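Local coordinates for endoglucanase (Clostridium thermocellum, PDB 2C26), which probably degrades cellulose through catalytic modules elsewhere in the enzyme, this C-terminal piece holding a PKD domain and a beta-sandwich domain, both calcium-binding, at residues S174-A179 / G241-Y246; P183-H188 / W227-G232. All coordinates share one frame; numbering follows the deposited sequence.

Contact 1: S174-A179 / G241-Y246; sequences SGAPIA and GEFTIY
Phe243 offers its ring to three consecutive residues, Ala176, Pro177 and Ile178, and nearly everything that joins 174-179 to 241-246 is this apolar contact. Phe243 CG sits between the backbone N and the carbonyl carbon (chi1 59°), which sends the ring toward the loop. Near the root of the side chain, Ala176 CB lies 3.8 Å from Phe243 CB. Pro177 takes the next position: its CD comes to 3.7 Å from Phe243 CD1, while its CG also reaches back toward the start of the strand, 3.9 Å from Gly241 CA. At the far end of the ring Ile178 uses its CG2 branch, a methyl that lies closest to Phe243 CZ, at 3.5 Å, with CE2 and CE1 a little farther off. All three neighbours approach at a slant, and Ile245 CD1 from the same strand lies in the ring plane at the edge.

The chain bends at Pro177 before entering strand 178-187. Pro177 centres an inverse gamma turn, marked by a weak bond from Ile178 N to Ala176 O, and at this bend all three side chains point toward 241-246. No direct hydrogen bond spans the segments; a water donates to Glu242 O at 2.8 Å and, weakly, to Gly175 O at 3.4 Å. Gly241 begins the strand with phi 154°, a backbone conformation that suits glycine.

In the beta-sandwich, the loop leading into strand 178-187 of one sheet, with that strand's first residue, packs on strand 241-251 of the other. Pro177 has a backbone hydrogen bond with Ile238 and Ile178 packs on Val235, both on strand 229-238, whereas Phe243 pairs through its backbone with Val142 and rests on that residue and Ser144 of strand 137-145.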
loop_
_atom_site.group_PDB
_atom_site.type_symbol
_atom_site.label_atom_id
_atom_site.label_comp_id
_atom_site.label_asym_id
_atom_site.label_seq_id
_atom_site.Cartn_x
_atom_site.Cartn_y
_atom_site.Cartn_z
ATOM N N SER A 174 15.633 -14.687 -8.886
ATOM C CA SER A 174 15.024 -15.921 -9.382
ATOM C C SER A 174 15.931 -17.125 -9.109
ATOM O O SER A 174 17.125 -16.963 -8.828
ATOM C CB SER A 174 14.768 -15.807 -10.886
ATOM O OG SER A 174 15.991 -15.643 -11.585
ATOM N N GLY A 175 15.355 -18.324 -9.184
ATOM C CA GLY A 175 16.094 -19.577 -8.976
ATOM C C GLY A 175 16.689 -19.803 -7.592
ATOM O O GLY A 175 17.645 -20.576 -7.440
ATOM N N ALA A 176 16.129 -19.137 -6.581
ATOM C CA ALA A 176 16.656 -19.206 -5.218
ATOM C C ALA A 176 15.936 -20.292 -4.408
ATOM O O ALA A 176 14.735 -20.511 -4.609
ATOM C CB ALA A 176 16.527 -17.848 -4.540
ATOM N N PRO A 177 16.660 -20.985 -3.497
ATOM C CA PRO A 177 16.033 -22.041 -2.692
ATOM C C PRO A 177 15.142 -21.492 -1.567
ATOM O O PRO A 177 15.251 -21.938 -0.417
ATOM C CB PRO A 177 17.234 -22.784 -2.111
ATOM C CG PRO A 177 18.286 -21.736 -1.993
ATOM C CD PRO A 177 18.094 -20.834 -3.176
ATOM N N ILE A 178 14.260 -20.550 -1.900
ATOM C CA ILE A 178 13.392 -19.927 -0.901
ATOM C C ILE A 178 11.901 -20.274 -1.022
ATOM O O ILE A 178 11.389 -20.511 -2.121
ATOM C CB ILE A 178 13.643 -18.400 -0.768
ATOM C CG1 ILE A 178 13.774 -17.732 -2.127
ATOM C CG2 ILE A 178 14.937 -18.172 -0.022
ATOM C CD1 ILE A 178 14.356 -16.317 -2.066
ATOM N N ALA A 179 11.227 -20.327 0.130
ATOM C CA ALA A 179 9.800 -20.640 0.192
ATOM C C ALA A 179 8.965 -19.386 0.416
ATOM O O ALA A 179 7.868 -19.246 -0.132
ATOM C CB ALA A 179 9.525 -21.652 1.293
ATOM N N GLY A 241 21.747 -23.871 -1.394
ATOM C CA GLY A 241 22.003 -22.862 -2.419
ATOM C C GLY A 241 22.524 -21.542 -1.892
ATOM O O GLY A 241 22.457 -21.264 -0.699
ATOM N N GLU A 242 23.052 -20.727 -2.795
ATOM C CA GLU A 242 23.520 -19.392 -2.452
ATOM C C GLU A 242 22.748 -18.366 -3.282
ATOM O O GLU A 242 22.660 -18.479 -4.510
ATOM C CB GLU A 242 25.038 -19.266 -2.659
ATOM C CG GLU A 242 25.629 -17.922 -2.207
ATOM C CD GLU A 242 27.148 -17.850 -2.335
ATOM O OE1 GLU A 242 27.714 -18.464 -3.264
ATOM O OE2 GLU A 242 27.788 -17.166 -1.506
ATOM N N PHE A 243 22.172 -17.383 -2.596
ATOM C CA PHE A 243 21.381 -16.338 -3.235
ATOM C C PHE A 243 21.662 -14.980 -2.606
ATOM O O PHE A 243 22.066 -14.901 -1.442
ATOM C CB PHE A 243 19.877 -16.675 -3.209
ATOM C CG PHE A 243 19.299 -16.859 -1.823
ATOM C CD1 PHE A 243 19.459 -18.064 -1.135
ATOM C CD2 PHE A 243 18.565 -15.840 -1.223
ATOM C CE1 PHE A 243 18.913 -18.242 0.143
ATOM C CE2 PHE A 243 18.011 -16.003 0.059
ATOM C CZ PHE A 243 18.187 -17.204 0.741
ATOM N N THR A 244 21.451 -13.921 -3.382
ATOM C CA THR A 244 21.693 -12.563 -2.921
ATOM C C THR A 244 20.431 -11.716 -3.013
ATOM O O THR A 244 19.802 -11.621 -4.069
ATOM C CB THR A 244 22.858 -11.889 -3.691
ATOM O OG1 THR A 244 24.068 -12.618 -3.452
ATOM C CG2 THR A 244 23.050 -10.436 -3.253
ATOM N N ILE A 245 20.072 -11.112 -1.883
ATOM C CA ILE A 245 18.947 -10.197 -1.791
ATOM C C ILE A 245 19.496 -8.792 -1.562
ATOM O O ILE A 245 20.458 -8.608 -0.814
ATOM C CB ILE A 245 17.983 -10.619 -0.634
ATOM C CG1 ILE A 245 17.185 -11.866 -1.038
ATOM C CG2 ILE A 245 17.044 -9.474 -0.242
ATOM C CD1 ILE A 245 16.725 -12.699 0.120
ATOM N N TYR A 246 18.902 -7.810 -2.230
ATOM C CA TYR A 246 19.265 -6.415 -2.030
ATOM C C TYR A 246 18.147 -5.691 -1.277
ATOM O O TYR A 246 16.964 -5.868 -1.569
ATOM C CB TYR A 246 19.554 -5.724 -3.363
ATOM C CG TYR A 246 20.777 -6.248 -4.078
ATOM C CD1 TYR A 246 20.696 -7.370 -4.900
ATOM C CD2 TYR A 246 22.016 -5.619 -3.938
ATOM C CE1 TYR A 246 21.816 -7.856 -5.556
ATOM C CE2 TYR A 246 23.133 -6.097 -4.592
ATOM C CZ TYR A 246 23.022 -7.216 -5.398
ATOM O OH TYR A 246 24.127 -7.701 -6.050
HETATM O O HOH W 1 20.386 -19.471 -5.862
#

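Contact 2: P183-H188 / W227-G232; sequences PYIMPH and WPQQMG
Gln230 and Tyr184 join through their side-chain ends beside an antiparallel strand pair. Gln230 leaves the backbone with CG anti to N (chi1 -175°) and runs out extended next to Met186, both chains pointing the same way. Its CB lies 3.9 Å from Met186 CE, its CG 4.1 Å from Tyr184 CE1, and its CD 3.5 Å from Met186 CE. At the tip, OE1 accepts a 2.7 Å hydrogen bond from Tyr184 OH, near the plane of the phenol at its edge, with ring and amide planes 62° apart. Met186 CE lies against the amide, 3.4 Å from Gln230 OE1 and somewhat farther from NE2. NE2 bonds to Asp155, so both ends of the amide are engaged. Gly232 lies over one face of the Tyr184 ring, its CA 4.0 Å from the centroid in a CH-pi contact. His188 crosses Pro228 at about a right angle, CE1 to Pro228 CG 3.5 Å.

Backbone bonds in both directions at Tyr184-Gly232 and Met186-Gln230 fix the register. These are inner strands of one sheet of the two-sheet beta-sandwich: 194-203 flanks 183-187, with Trp197 stacked on Tyr184, and 148-155 flanks 229-232, while Ile185 and Met231 lie on the face turned to the other sheet.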
loop_
_atom_site.group_PDB
_atom_site.type_symbol
_atom_site.label_atom_id
_atom_site.label_comp_id
_atom_site.label_asym_id
_atom_site.label_seq_id
_atom_site.Cartn_x
_atom_site.Cartn_y
_atom_site.Cartn_z
ATOM N N PRO A 183 9.288 -9.002 5.638
ATOM C CA PRO A 183 9.722 -7.984 6.582
ATOM C C PRO A 183 8.980 -8.184 7.913
ATOM O O PRO A 183 7.843 -8.660 7.921
ATOM C CB PRO A 183 9.280 -6.684 5.914
ATOM C CG PRO A 183 8.156 -7.092 4.993
ATOM C CD PRO A 183 8.592 -8.421 4.475
ATOM N N TYR A 184 9.632 -7.847 9.022
ATOM C CA TYR A 184 9.014 -7.999 10.326
ATOM C C TYR A 184 9.379 -6.873 11.278
ATOM O O TYR A 184 10.367 -6.158 11.090
ATOM C CB TYR A 184 9.319 -9.381 10.940
ATOM C CG TYR A 184 10.773 -9.591 11.337
ATOM C CD1 TYR A 184 11.239 -9.229 12.612
ATOM C CD2 TYR A 184 11.672 -10.166 10.447
ATOM C CE1 TYR A 184 12.572 -9.430 12.976
ATOM C CE2 TYR A 184 13.002 -10.369 10.794
ATOM C CZ TYR A 184 13.446 -9.999 12.049
ATOM O OH TYR A 184 14.769 -10.220 12.365
ATOM N N ILE A 185 8.537 -6.700 12.287
ATOM C CA ILE A 185 8.865 -5.857 13.422
ATOM C C ILE A 185 8.509 -6.633 14.688
ATOM O O ILE A 185 7.421 -7.185 14.807
ATOM C CB ILE A 185 8.214 -4.447 13.354
ATOM C CG1 ILE A 185 8.659 -3.592 14.551
ATOM C CG2 ILE A 185 6.680 -4.514 13.286
ATOM C CD1 ILE A 185 9.871 -2.737 14.289
ATOM N N MET A 186 9.465 -6.714 15.604
ATOM C CA MET A 186 9.339 -7.559 16.786
ATOM C C MET A 186 9.681 -6.783 18.081
ATOM O O MET A 186 10.841 -6.799 18.540
ATOM C CB MET A 186 10.193 -8.833 16.623
ATOM C CG MET A 186 10.157 -9.824 17.809
ATOM S SD MET A 186 11.075 -11.337 17.435
ATOM C CE MET A 186 12.747 -10.716 17.275
ATOM N N PRO A 187 8.678 -6.068 18.641
ATOM C CA PRO A 187 8.736 -5.505 19.995
ATOM C C PRO A 187 8.853 -6.626 21.026
ATOM O O PRO A 187 8.343 -7.724 20.817
ATOM C CB PRO A 187 7.377 -4.816 20.166
ATOM C CG PRO A 187 6.836 -4.660 18.798
ATOM C CD PRO A 187 7.398 -5.753 17.973
ATOM N N HIS A 188 9.526 -6.345 22.128
ATOM C CA HIS A 188 9.758 -7.342 23.155
ATOM C C HIS A 188 10.024 -6.572 24.446
ATOM O O HIS A 188 10.460 -5.413 24.400
ATOM C CB HIS A 188 10.946 -8.256 22.772
ATOM C CG HIS A 188 12.223 -7.514 22.506
ATOM N ND1 HIS A 188 13.124 -7.202 23.502
ATOM C CD2 HIS A 188 12.735 -6.997 21.363
ATOM C CE1 HIS A 188 14.138 -6.531 22.985
ATOM N NE2 HIS A 188 13.923 -6.387 21.689
ATOM N N TRP A 227 8.655 -0.476 24.683
ATOM C CA TRP A 227 9.354 -1.735 24.390
ATOM C C TRP A 227 10.370 -1.583 23.253
ATOM O O TRP A 227 10.055 -0.980 22.212
ATOM C CB TRP A 227 8.357 -2.840 24.021
ATOM C CG TRP A 227 7.534 -3.373 25.157
ATOM C CD1 TRP A 227 7.340 -2.803 26.389
ATOM C CD2 TRP A 227 6.764 -4.577 25.149
ATOM N NE1 TRP A 227 6.500 -3.582 27.148
ATOM C CE2 TRP A 227 6.133 -4.681 26.410
ATOM C CE3 TRP A 227 6.548 -5.581 24.199
ATOM C CZ2 TRP A 227 5.304 -5.755 26.749
ATOM C CZ3 TRP A 227 5.719 -6.659 24.545
ATOM C CH2 TRP A 227 5.110 -6.729 25.802
ATOM N N PRO A 228 11.596 -2.107 23.457
ATOM C CA PRO A 228 12.609 -2.161 22.410
ATOM C C PRO A 228 12.111 -3.028 21.251
ATOM O O PRO A 228 11.262 -3.887 21.448
ATOM C CB PRO A 228 13.816 -2.802 23.110
ATOM C CG PRO A 228 13.256 -3.453 24.329
ATOM C CD PRO A 228 12.099 -2.634 24.739
ATOM N N GLN A 229 12.606 -2.770 20.050
ATOM C CA GLN A 229 12.083 -3.432 18.861
ATOM C C GLN A 229 13.200 -3.985 18.003
ATOM O O GLN A 229 14.230 -3.338 17.833
ATOM C CB GLN A 229 11.262 -2.451 18.027
ATOM C CG GLN A 229 10.088 -1.788 18.745
ATOM C CD GLN A 229 9.588 -0.577 17.979
ATOM O OE1 GLN A 229 10.201 -0.161 16.987
ATOM N NE2 GLN A 229 8.489 -0.007 18.426
ATOM N N GLN A 230 12.993 -5.179 17.464
ATOM C CA GLN A 230 13.822 -5.678 16.403
ATOM C C GLN A 230 13.059 -5.525 15.104
ATOM O O GLN A 230 11.899 -5.925 15.006
ATOM C CB GLN A 230 14.183 -7.142 16.613
ATOM C CG GLN A 230 15.167 -7.675 15.578
ATOM C CD GLN A 230 15.515 -9.118 15.832
ATOM O OE1 GLN A 230 15.185 -10.001 15.036
ATOM N NE2 GLN A 230 16.160 -9.377 16.959
ATOM N N MET A 231 13.722 -4.932 14.118
ATOM C CA MET A 231 13.182 -4.783 12.783
ATOM C C MET A 231 14.070 -5.587 11.838
ATOM O O MET A 231 15.291 -5.564 11.972
ATOM C CB MET A 231 13.189 -3.304 12.395
ATOM C CG MET A 231 12.478 -2.989 11.076
ATOM S SD MET A 231 12.749 -1.288 10.496
ATOM C CE MET A 231 14.349 -1.471 9.782
ATOM N N GLY A 232 13.476 -6.303 10.891
ATOM C CA GLY A 232 14.288 -7.017 9.910
ATOM C C GLY A 232 13.526 -7.674 8.780
ATOM O O GLY A 232 12.327 -7.443 8.604
#

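In the fold
After the N-terminal PKD domain the chain enters the beta-sandwich, where strand 165-172 leads into 174-179 and on along strand 178-187 to 183-188. It then turns back through strand 194-203, crosses to strand 211-218 in the other sheet, and returns at 227-232, where contact 2 closes the shorter loop. Strand 229-238 runs on antiparallel to 178-187, and a short turn carries the chain over to the other sheet at 241-246, where contact 1 closes the longer loop around the first. The two contacts therefore nest without crossing, their centres 24 Å apart. Contact 2 joins neighbouring strands within one sheet; contact 1 ties the beginning of that sheet's strand 178-187 to the opposing sheet.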